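Local coordinates for protein 6-pyruvoyl tetrahydrobiopterin synthase (Plasmodium vivax, PDB 3LX3) that belongs to the 6-pyruvoyl tetrahydropterin synthase family, assembles from six chains, and binds zinc and 2-amino-1,5-dihydropteridine-4,6-dione, at residues Q19-L24 with G60-D65; D105-T110 with F119-C124. All coordinates share one frame; numbering follows the deposited sequence. Where two conformers were deposited one is given.

Contact 1: Q19-L24 with G60-D65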
ATOM      1  N   GLN A  19     -18.550  -1.540  26.528  1.00 38.78           N
ATOM      2  CA  GLN A  19     -17.501  -2.066  25.677  0.60 34.22           C
ATOM      3  C   GLN A  19     -16.798  -0.900  24.959  1.00 32.23           C
ATOM      4  O   GLN A  19     -17.443  -0.146  24.228  1.00 29.50           O
ATOM      5  CB  GLN A  19     -18.108  -3.034  24.661  0.60 37.41           C
ATOM      6  CG  GLN A  19     -18.768  -4.275  25.293  0.60 42.90           C
ATOM      7  CD  GLN A  19     -17.776  -5.355  25.720  0.60 46.32           C
ATOM      8  OE1 GLN A  19     -16.579  -5.271  25.447  0.60 43.82           O
ATOM      9  NE2 GLN A  19     -18.282  -6.378  26.403  0.60 49.48           N
ATOM     10  N   ILE A  20     -15.487  -0.768  25.191  1.00 27.94           N
ATOM     11  CA  ILE A  20     -14.662   0.256  24.556  1.00 28.01           C
ATOM     12  C   ILE A  20     -14.305  -0.180  23.151  1.00 27.18           C
ATOM     13  O   ILE A  20     -13.984  -1.360  22.894  1.00 28.94           O
ATOM     14  CB  ILE A  20     -13.348   0.526  25.345  1.00 30.87           C
ATOM     15  CG1 ILE A  20     -13.651   1.080  26.735  1.00 36.65           C
ATOM     16  CG2 ILE A  20     -12.419   1.509  24.565  1.00 32.01           C
ATOM     17  CD1 ILE A  20     -12.516   0.908  27.743  1.00 39.36           C
ATOM     18  N   ALA A  21     -14.344   0.760  22.210  1.00 23.52           N
ATOM     19  CA  ALA A  21     -13.766   0.526  20.902  1.00 20.59           C
ATOM     20  C   ALA A  21     -12.952   1.741  20.505  1.00 22.65           C
ATOM     21  O   ALA A  21     -13.265   2.860  20.913  1.00 23.16           O
ATOM     22  CB  ALA A  21     -14.826   0.196  19.792  1.00 21.94           C
ATOM     23  N   GLU A  22     -11.933   1.495  19.695  1.00 19.74           N
ATOM     24  CA  GLU A  22     -11.092   2.543  19.100  1.00 19.25           C
ATOM     25  C   GLU A  22     -11.385   2.608  17.624  1.00 22.07           C
ATOM     26  O   GLU A  22     -11.270   1.618  16.939  1.00 22.97           O
ATOM     27  CB  GLU A  22      -9.637   2.232  19.336  1.00 21.02           C
ATOM     28  CG  GLU A  22      -8.651   3.169  18.764  1.00 23.96           C
ATOM     29  CD  GLU A  22      -7.248   2.705  19.100  1.00 30.28           C
ATOM     30  OE1 GLU A  22      -6.567   2.121  18.223  1.00 36.14           O
ATOM     31  OE2 GLU A  22      -6.835   2.878  20.250  1.00 29.59           O
ATOM     32  N   LEU A  23     -11.747   3.790  17.132  1.00 18.13           N
ATOM     33  CA  LEU A  23     -12.028   3.978  15.726  1.00 17.11           C
ATOM     34  C   LEU A  23     -10.847   4.697  15.063  1.00 19.35           C
ATOM     35  O   LEU A  23     -10.236   5.604  15.676  1.00 20.11           O
ATOM     36  CB  LEU A  23     -13.274   4.810  15.527  1.00 17.63           C
ATOM     37  CG  LEU A  23     -14.548   4.233  16.093  1.00 18.36           C
ATOM     38  CD1 LEU A  23     -15.731   5.097  15.679  1.00 19.80           C
ATOM     39  CD2 LEU A  23     -14.787   2.765  15.764  1.00 22.59           C
ATOM     40  N   LEU A  24     -10.556   4.314  13.830  1.00 18.30           N
ATOM     41  CA  LEU A  24      -9.520   4.933  13.011  1.00 17.70           C
ATOM     42  C   LEU A  24     -10.099   5.283  11.672  1.00 20.16           C
ATOM     43  O   LEU A  24     -10.673   4.405  10.995  1.00 22.06           O
ATOM     44  CB  LEU A  24      -8.347   3.979  12.789  1.00 21.57           C
ATOM     45  CG  LEU A  24      -7.256   4.447  11.802  1.00 24.92           C
ATOM     46  CD1 LEU A  24      -6.517   5.661  12.337  1.00 25.96           C
ATOM     47  CD2 LEU A  24      -6.297   3.267  11.586  1.00 31.49           C
ATOM     48  N   GLY A  60     -14.000   5.377  22.690  1.00 20.15           N
ATOM     49  CA  GLY A  60     -15.198   5.612  23.510  1.00 20.13           C
ATOM     50  C   GLY A  60     -15.890   4.289  23.695  1.00 23.10           C
ATOM     51  O   GLY A  60     -15.388   3.248  23.262  1.00 23.92           O
ATOM     52  N   ASN A  61     -17.042   4.302  24.337  1.00 23.74           N
ATOM     53  CA  ASN A  61     -17.865   3.107  24.456  1.00 23.69           C
ATOM     54  C   ASN A  61     -18.776   2.972  23.241  1.00 23.17           C
ATOM     55  O   ASN A  61     -19.255   3.984  22.701  1.00 22.24           O
ATOM     56  CB  ASN A  61     -18.728   3.175  25.720  1.00 26.41           C
ATOM     57  CG  ASN A  61     -17.917   3.258  26.983  1.00 28.77           C
ATOM     58  OD1 ASN A  61     -16.861   2.664  27.094  1.00 30.19           O
ATOM     59  ND2 ASN A  61     -18.432   3.988  27.962  1.00 35.84           N
ATOM     60  N   ILE A  62     -19.043   1.737  22.842  1.00 22.23           N
ATOM     61  CA  ILE A  62     -20.030   1.476  21.777  1.00 23.51           C
ATOM     62  C   ILE A  62     -21.396   1.868  22.338  1.00 21.18           C
ATOM     63  O   ILE A  62     -21.775   1.419  23.462  1.00 24.63           O
ATOM     64  CB  ILE A  62     -20.036  -0.002  21.348  1.00 23.97           C
ATOM     65  CG1 ILE A  62     -18.647  -0.424  20.887  1.00 23.09           C
ATOM     66  CG2 ILE A  62     -21.054  -0.260  20.234  1.00 23.40           C
ATOM     67  CD1 ILE A  62     -18.469  -1.927  20.754  1.00 27.83           C
ATOM     68  N   GLN A  63     -22.112   2.742  21.636  1.00 22.57           N
ATOM     69  CA  GLN A  63     -23.429   3.235  22.062  1.00 24.21           C
ATOM     70  C   GLN A  63     -24.551   2.286  21.634  1.00 25.28           C
ATOM     71  O   GLN A  63     -24.310   1.298  20.927  1.00 22.91           O
ATOM     72  CB  GLN A  63     -23.665   4.619  21.479  1.00 22.97           C
ATOM     73  CG  GLN A  63     -22.612   5.617  21.912  1.00 24.43           C
ATOM     74  CD  GLN A  63     -22.596   5.806  23.426  1.00 27.68           C
ATOM     75  OE1 GLN A  63     -23.551   6.320  24.006  1.00 29.06           O
ATOM     76  NE2 GLN A  63     -21.565   5.300  24.069  1.00 25.89           N
ATOM     77  N   GLY A  64     -25.764   2.588  22.084  1.00 26.22           N
ATOM     78  CA  GLY A  64     -26.912   1.734  21.796  1.00 24.90           C
ATOM     79  C   GLY A  64     -27.232   1.590  20.315  1.00 24.53           C
ATOM     80  O   GLY A  64     -27.935   0.652  19.913  1.00 25.79           O
ATOM     81  N   ASP A  65     -26.775   2.552  19.505  1.00 25.91           N
ATOM     82  CA  ASP A  65     -27.001   2.496  18.066  1.00 21.02           C
ATOM     83  C   ASP A  65     -25.975   1.625  17.299  1.00 21.41           C
ATOM     84  O   ASP A  65     -26.124   1.385  16.101  1.00 22.78           O
ATOM     85  CB  ASP A  65     -27.128   3.885  17.411  1.00 24.16           C
ATOM     86  CG  ASP A  65     -25.922   4.763  17.579  1.00 24.86           C
ATOM     87  OD1 ASP A  65     -24.857   4.269  17.980  1.00 22.84           O
ATOM     88  OD2 ASP A  65     -26.050   5.989  17.285  1.00 25.76           O
TER
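Ala-21 and Gly-60 form an antiparallel hydrogen-bonded pair near the start of strand 20-40 and the end of strand 48-61, two neighbours in the chain's main antiparallel sheet. Ala-21 N donates to Gly-60 O at 2.9 Å, and the return bond from Gly-60 N to Ala-21 O is longer, 3.2 Å. One step outward, Ile-20 and Asn-61 are a non-hydrogen-bonded pair, after which Ile-62 N reaches Gln-19 O at 2.8 Å (N-H...O 167°). Asn-61 CA also sends a CA-H...O contact of 3.3 Å to Gln-19 O.

Side-chain contact within the pair is limited to a few atoms, chiefly of Ile-62. Its chi1 of -57° sets CG1 beside the backbone N, where Ile-62 CG1 meets Ala-21 CB at 4.0 Å and lies 3.6 Å from Gln-19 O. Ile-20 CG1 comes to 3.6 Å from Asn-61 OD1. Beyond the ladder, Gln-63 NE2 donates to Asn-61 O at 3.0 Å from above the carbonyl plane. Leu-139 of the second subunit packs on both Gln-19 and Ile-62, and Glu-22, Leu-23 and Leu-24 continue the sheet into that subunit. The 273 Å² buried is consistent with pairing carried mainly by three backbone bonds and supplemented by Ile-62.

Contact 2: D105-T110 with F119-C124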
ATOM      1  N   ASP A 105      -0.895  43.341  -1.151  1.00 18.28           N
ATOM      2  CA  ASP A 105      -1.716  42.132  -0.917  1.00 16.52           C
ATOM      3  C   ASP A 105      -0.869  40.868  -0.785  1.00 16.67           C
ATOM      4  O   ASP A 105      -1.349  39.767  -1.013  1.00 17.08           O
ATOM      5  CB  ASP A 105      -2.748  41.989  -2.030  1.00 19.62           C
ATOM      6  CG  ASP A 105      -3.644  43.187  -2.117  1.00 23.32           C
ATOM      7  OD1 ASP A 105      -4.074  43.674  -1.079  1.00 21.73           O
ATOM      8  OD2 ASP A 105      -3.893  43.622  -3.264  1.00 28.73           O
ATOM      9  N   ASN A 106       0.375  41.061  -0.380  1.00 16.59           N
ATOM     10  CA  ASN A 106       1.330  39.963  -0.162  1.00 15.84           C
ATOM     11  C   ASN A 106       1.828  39.895   1.265  1.00 16.08           C
ATOM     12  O   ASN A 106       1.764  40.866   2.013  1.00 16.44           O
ATOM     13  CB  ASN A 106       2.561  40.145  -1.052  1.00 15.26           C
ATOM     14  CG  ASN A 106       2.360  39.648  -2.457  1.00 15.87           C
ATOM     15  OD1 ASN A 106       1.272  39.829  -3.032  1.00 17.97           O
ATOM     16  ND2 ASN A 106       3.403  38.987  -3.026  1.00 16.53           N
ATOM     17  N   PHE A 107       2.328  38.706   1.616  1.00 15.99           N
ATOM     18  CA  PHE A 107       3.182  38.535   2.798  1.00 16.06           C
ATOM     19  C   PHE A 107       4.606  38.434   2.311  1.00 16.99           C
ATOM     20  O   PHE A 107       4.917  37.622   1.404  1.00 17.23           O
ATOM     21  CB  PHE A 107       2.843  37.269   3.577  1.00 16.60           C
ATOM     22  CG  PHE A 107       1.520  37.308   4.323  1.00 16.36           C
ATOM     23  CD1 PHE A 107       1.280  38.245   5.325  1.00 20.35           C
ATOM     24  CD2 PHE A 107       0.522  36.393   4.025  1.00 19.23           C
ATOM     25  CE1 PHE A 107       0.079  38.258   6.007  1.00 21.85           C
ATOM     26  CE2 PHE A 107      -0.679  36.416   4.694  1.00 17.89           C
ATOM     27  CZ  PHE A 107      -0.898  37.365   5.670  1.00 20.63           C
ATOM     28  N   LYS A 108       5.463  39.254   2.914  1.00 17.41           N
ATOM     29  CA  LYS A 108       6.903  39.206   2.668  1.00 17.36           C
ATOM     30  C   LYS A 108       7.567  38.613   3.914  1.00 18.68           C
ATOM     31  O   LYS A 108       7.343  39.062   5.030  1.00 21.49           O
ATOM     32  CB  LYS A 108       7.449  40.583   2.322  1.00 18.82           C
ATOM     33  CG  LYS A 108       8.976  40.656   2.209  1.00 22.26           C
ATOM     34  CD  LYS A 108       9.397  42.062   1.896  1.00 30.57           C
ATOM     35  CE  LYS A 108      10.893  42.162   1.859  1.00 34.81           C
ATOM     36  NZ  LYS A 108      11.323  43.566   1.552  1.00 39.70           N
ATOM     37  N   ILE A 109       8.375  37.588   3.723  1.00 16.18           N
ATOM     38  CA  ILE A 109       9.004  36.872   4.805  1.00 16.18           C
ATOM     39  C   ILE A 109      10.502  37.044   4.677  1.00 17.82           C
ATOM     40  O   ILE A 109      11.056  36.734   3.634  1.00 19.37           O
ATOM     41  CB  ILE A 109       8.703  35.366   4.747  1.00 17.59           C
ATOM     42  CG1 ILE A 109       7.191  35.125   4.753  1.00 21.78           C
ATOM     43  CG2 ILE A 109       9.374  34.627   5.946  1.00 20.89           C
ATOM     44  CD1 ILE A 109       6.823  33.653   4.594  1.00 29.05           C
ATOM     45  N   THR A 110      11.142  37.568   5.720  1.00 16.92           N
ATOM     46  CA  THR A 110      12.583  37.744   5.744  1.00 16.37           C
ATOM     47  C   THR A 110      13.165  36.835   6.825  1.00 21.02           C
ATOM     48  O   THR A 110      12.685  36.802   7.966  1.00 19.28           O
ATOM     49  CB  THR A 110      12.995  39.170   6.004  1.00 20.74           C
ATOM     50  OG1 THR A 110      12.366  40.038   5.041  1.00 23.07           O
ATOM     51  CG2 THR A 110      14.512  39.319   5.894  1.00 23.89           C
ATOM     52  N   PHE A 119       4.733  36.226  -1.141  1.00 15.68           N
ATOM     53  CA  PHE A 119       3.628  35.465  -1.698  1.00 15.46           C
ATOM     54  C   PHE A 119       2.339  36.252  -1.552  1.00 15.12           C
ATOM     55  O   PHE A 119       2.165  36.947  -0.576  1.00 14.86           O
ATOM     56  CB  PHE A 119       3.381  34.162  -0.882  1.00 17.53           C
ATOM     57  CG  PHE A 119       4.600  33.319  -0.556  1.00 18.96           C
ATOM     58  CD1 PHE A 119       5.471  32.935  -1.535  1.00 24.47           C
ATOM     59  CD2 PHE A 119       4.880  32.921   0.722  1.00 28.25           C
ATOM     60  CE1 PHE A 119       6.592  32.132  -1.221  1.00 26.88           C
ATOM     61  CE2 PHE A 119       6.033  32.114   0.974  1.00 23.22           C
ATOM     62  CZ  PHE A 119       6.783  31.707  -0.002  1.00 20.75           C
ATOM     63  N   PRO A 120       1.402  36.130  -2.523  1.00 15.81           N
ATOM     64  CA  PRO A 120       0.115  36.705  -2.269  1.00 15.04           C
ATOM     65  C   PRO A 120      -0.482  36.190  -0.951  1.00 14.16           C
ATOM     66  O   PRO A 120      -0.350  35.012  -0.645  1.00 15.68           O
ATOM     67  CB  PRO A 120      -0.731  36.208  -3.428  1.00 17.09           C
ATOM     68  CG  PRO A 120       0.274  35.879  -4.527  1.00 17.38           C
ATOM     69  CD  PRO A 120       1.434  35.360  -3.764  1.00 16.48           C
ATOM     70  N   LYS A 121      -1.118  37.059  -0.187  1.00 14.94           N
ATOM     71  CA  LYS A 121      -1.728  36.662   1.094  1.00 14.70           C
ATOM     72  C   LYS A 121      -2.696  35.516   0.909  1.00 16.47           C
ATOM     73  O   LYS A 121      -2.748  34.613   1.729  1.00 18.36           O
ATOM     74  CB  LYS A 121      -2.449  37.846   1.749  1.00 16.91           C
ATOM     75  CG  LYS A 121      -1.559  38.958   2.251  1.00 17.96           C
ATOM     76  CD  LYS A 121      -2.398  40.139   2.751  1.00 19.94           C
ATOM     77  CE  LYS A 121      -1.580  41.321   3.161  1.00 20.19           C
ATOM     78  NZ  LYS A 121      -2.560  42.439   3.604  1.00 20.86           N
ATOM     79  N   ARG A 122      -3.451  35.546  -0.195  1.00 17.74           N
ATOM     80  CA  ARG A 122      -4.474  34.522  -0.461  0.60 18.15           C
ATOM     81  C   ARG A 122      -3.877  33.153  -0.765  1.00 17.60           C
ATOM     82  O   ARG A 122      -4.587  32.144  -0.676  1.00 19.16           O
ATOM     83  CB  ARG A 122      -5.394  34.948  -1.596  0.60 22.48           C
ATOM     84  CG  ARG A 122      -4.769  35.096  -2.949  0.60 25.13           C
ATOM     85  CD  ARG A 122      -5.834  35.425  -4.015  0.60 35.34           C
ATOM     86  NE  ARG A 122      -6.838  34.360  -4.041  0.60 38.05           N
ATOM     87  CZ  ARG A 122      -6.793  33.264  -4.800  0.60 40.79           C
ATOM     88  NH1 ARG A 122      -7.759  32.361  -4.702  0.60 46.36           N
ATOM     89  NH2 ARG A 122      -5.819  33.073  -5.677  0.60 39.93           N
ATOM     90  N   ASP A 123      -2.584  33.103  -1.085  1.00 17.07           N
ATOM     91  CA  ASP A 123      -1.903  31.823  -1.326  1.00 16.46           C
ATOM     92  C   ASP A 123      -1.435  31.209  -0.013  1.00 16.70           C
ATOM     93  O   ASP A 123      -0.933  30.089  -0.001  1.00 16.97           O
ATOM     94  CB  ASP A 123      -0.664  32.002  -2.218  1.00 15.86           C
ATOM     95  CG  ASP A 123      -0.993  32.189  -3.667  1.00 16.99           C
ATOM     96  OD1 ASP A 123      -1.927  32.975  -4.033  1.00 19.39           O
ATOM     97  OD2 ASP A 123      -0.275  31.599  -4.534  1.00 18.24           O
ATOM     98  N   CYS A 124      -1.552  31.936   1.088  1.00 16.30           N
ATOM     99  CA  CYS A 124      -1.036  31.500   2.371  1.00 16.64           C
ATOM    100  C   CYS A 124      -2.174  31.190   3.349  1.00 16.54           C
ATOM    101  O   CYS A 124      -3.244  31.842   3.289  1.00 18.30           O
ATOM    102  CB  CYS A 124      -0.180  32.581   3.007  1.00 16.72           C
ATOM    103  SG  CYS A 124       1.246  33.112   2.014  1.00 17.06           S
TER
HETATM  104  O   HOH W   1      -3.665  38.157  -1.784  1.00 22.02           O
HETATM  105  O   HOH W   2      -4.416  42.682   1.404  1.00 23.81           O
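Phe-107 and Phe-119 exchange both backbone bonds of an antiparallel hydrogen-bonded pair in the hairpin of strands 106-111 and 116-120. Phe-107 N gives its hydrogen to Phe-119 O at 2.8 Å, and Phe-119 N to Phe-107 O at 2.9 Å. Past the non-hydrogen-bonded pair Asn-106 and Pro-120, the second strand turns into a 3-10 segment whose first amide, Lys-121 N, donates to Asp-105 O at 2.8 Å with an N-H...O angle of 179°. Asp-105 O also accepts from a water at 2.9 Å, and this water in turn takes the hydrogen of Arg-122 N. Within the turn, Asp-123 N donates to Pro-120 O and Cys-124 N to Lys-121 O. A second water donates to Asp-105 OD1 at 2.7 Å and accepts from Lys-121 NZ at 2.9 Å.

Asn-106 ND2 is satisfied elsewhere, by Ser-118 OG and by Glu-116 O of the third subunit. Asp-123 likewise spends its carboxylate on that subunit, on Arg-44, Tyr-117 and Leu-47.

Apolar contacts centre on the Phe-107 ring. A chi1 of -69° puts Lys-121 CG beside its backbone N and over one face of the Phe-107 ring, 3.7 Å from the centroid and 14° off the normal, a CH-pi contact. Cys-124 SG lies at the ring's edge, 3.9 Å from Phe-107 CD2. Ile-109 CD1 meets Phe-119 CE2 farther along the hairpin.

Lys-121 therefore serves twice: its aliphatic base covers an aromatic face, while NZ, weakly bonded to Asn-104 O and in a long, weak ion pair with Glu-102, reaches Asp-105 OD1 only through water, so any easing of charge is probably modest.

Contact 1 closes before contact 2 opens along the chain, and the two lie on opposite sides of its centre, with their own centres 44 Å apart and nearest atoms about 27 Å apart. They share no strand: residues 19-24 and 60-65 belong to the five-stranded antiparallel sheet, whereas 105-110 and 119-124 join strands of a separate three-stranded antiparallel sheet, and 119-124 goes on into strand 124-127, which pairs in parallel with 89-92. Contact 1 meets the second subunit, which its sheet enters, and contact 2 meets the third through side-chain bonds. The chain thus presents antiparallel strand pairs at two distant ends to different neighbours in the six-chain assembly.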